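Local coordinates for uncharacterized protein TCIL3000_10_9440 (Trypanosoma congolense, PDB 5KMX) that is of unknown function but is an insect-stage surface antigen whose bilobed membrane-attached ectodomain has been proposed to act as a sensor, at residues A20-P23 against N24-E27. Residues are numbered along the deposited sequence; the frame is centred on the assembly and turned at random.
Sequences AFNP and NPIE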
# COMPACT_ATOMS: atom_id res chain seq x y z
N ALA A 20 22.77 1.98 -1.61
CA ALA A 20 22.74 2.80 -2.82
C ALA A 20 21.80 3.99 -2.66
O ALA A 20 21.93 5.00 -3.36
CB ALA A 20 22.32 1.96 -4.01
N PHE A 21 20.85 3.88 -1.74
CA PHE A 21 19.80 4.88 -1.58
C PHE A 21 20.33 6.24 -1.14
O PHE A 21 21.06 6.34 -0.15
CB PHE A 21 18.76 4.38 -0.57
CG PHE A 21 17.66 5.37 -0.30
CD1 PHE A 21 16.84 5.81 -1.32
CD2 PHE A 21 17.45 5.85 0.98
CE1 PHE A 21 15.83 6.72 -1.07
CE2 PHE A 21 16.44 6.75 1.24
CZ PHE A 21 15.63 7.19 0.21
N ASN A 22 19.96 7.28 -1.88
CA ASN A 22 20.30 8.66 -1.55
C ASN A 22 19.04 9.50 -1.34
O ASN A 22 18.35 9.83 -2.31
CB ASN A 22 21.16 9.28 -2.65
CG ASN A 22 21.50 10.73 -2.39
OD1 ASN A 22 21.50 11.18 -1.24
ND2 ASN A 22 21.78 11.48 -3.45
N PRO A 23 18.72 9.83 -0.08
CA PRO A 23 17.48 10.56 0.21
C PRO A 23 17.56 12.07 -0.01
O PRO A 23 16.53 12.74 0.07
CB PRO A 23 17.25 10.26 1.69
CG PRO A 23 18.61 10.11 2.25
CD PRO A 23 19.45 9.48 1.16
N ASN A 24 18.75 12.59 -0.27
CA ASN A 24 18.96 14.03 -0.40
C ASN A 24 18.06 14.71 -1.43
O ASN A 24 17.43 15.73 -1.13
CB ASN A 24 20.42 14.32 -0.72
CG ASN A 24 21.36 13.93 0.40
OD1 ASN A 24 20.99 13.94 1.57
ND2 ASN A 24 22.59 13.56 0.05
N PRO A 25 17.99 14.17 -2.66
CA PRO A 25 17.11 14.81 -3.65
C PRO A 25 15.64 14.83 -3.26
O PRO A 25 14.91 15.75 -3.64
CB PRO A 25 17.32 13.96 -4.91
CG PRO A 25 17.95 12.69 -4.44
CD PRO A 25 18.76 13.07 -3.25
N ILE A 26 15.20 13.83 -2.50
CA ILE A 26 13.80 13.72 -2.10
C ILE A 26 13.43 14.81 -1.09
O ILE A 26 12.26 15.16 -0.94
CB ILE A 26 13.50 12.34 -1.50
CG1 ILE A 26 13.88 11.23 -2.49
CG2 ILE A 26 12.02 12.22 -1.13
CD1 ILE A 26 13.87 9.84 -1.90
N GLU A 27 14.44 15.36 -0.43
CA GLU A 27 14.24 16.47 0.51
C GLU A 27 13.67 17.70 -0.20
O GLU A 27 13.17 18.62 0.45
CB GLU A 27 15.55 16.83 1.20
CG GLU A 27 16.22 15.68 1.94
CD GLU A 27 15.46 15.27 3.19
OE1 GLU A 27 14.52 15.98 3.59
OE2 GLU A 27 15.81 14.22 3.78
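The Phe21 ring meets Ile26 at its edge and, on one face, the backbone nitrogen of Pro23, two residues on. Methyl CD1 of Ile26 lies near the ring plane, 3.8 Å from Phe21 CE1 and equally close to CZ, while the backbone nitrogen of Pro23 sits 4.0 Å above that plane, displaced toward the rim. The amide of Asn22 is contacted from above: CD of Pro25 packs over one face, 3.4 Å from Asn22 ND2. Over the same face stands the backbone N of Asn24, which donates to Asn22 OD1 across 3.2 Å. That N-H approaches fairly straight but 64° out of the carbonyl plane, hence not along a lone pair. Asn22 has its CG trans to the main-chain nitrogen (chi1 177°), and this swings the carboxamide forward alongside the residues that follow.

Reaching from a side chain to the backbone two residues on, the bond defines an Asx turn. It marks where the segment leaving helix 11-20 bends into a short run with helical backbone angles, on the way to strand 31-33. Here Pro23 O receives two weak bonds, from Ile26 N (3.1 Å) and Glu27 N (3.4 Å), and Glu27 N is also hydrogen-bonded to Asn24 O, so successive turns overlap. CG of Glu27 also lies beside the Pro23 carbonyl oxygen.

The Asn24 amide is turned 86° from that of Asn22. Although its ND2 comes within 2.9 Å of Asn22 OD1, the angle is too poor for a hydrogen bond. On the protein side, Ile26 is buried, touching Val56 of strand 53-63 and Ser204 of strand 197-204; Pro23 also reaches Val56, and Phe21 rests on Ser204.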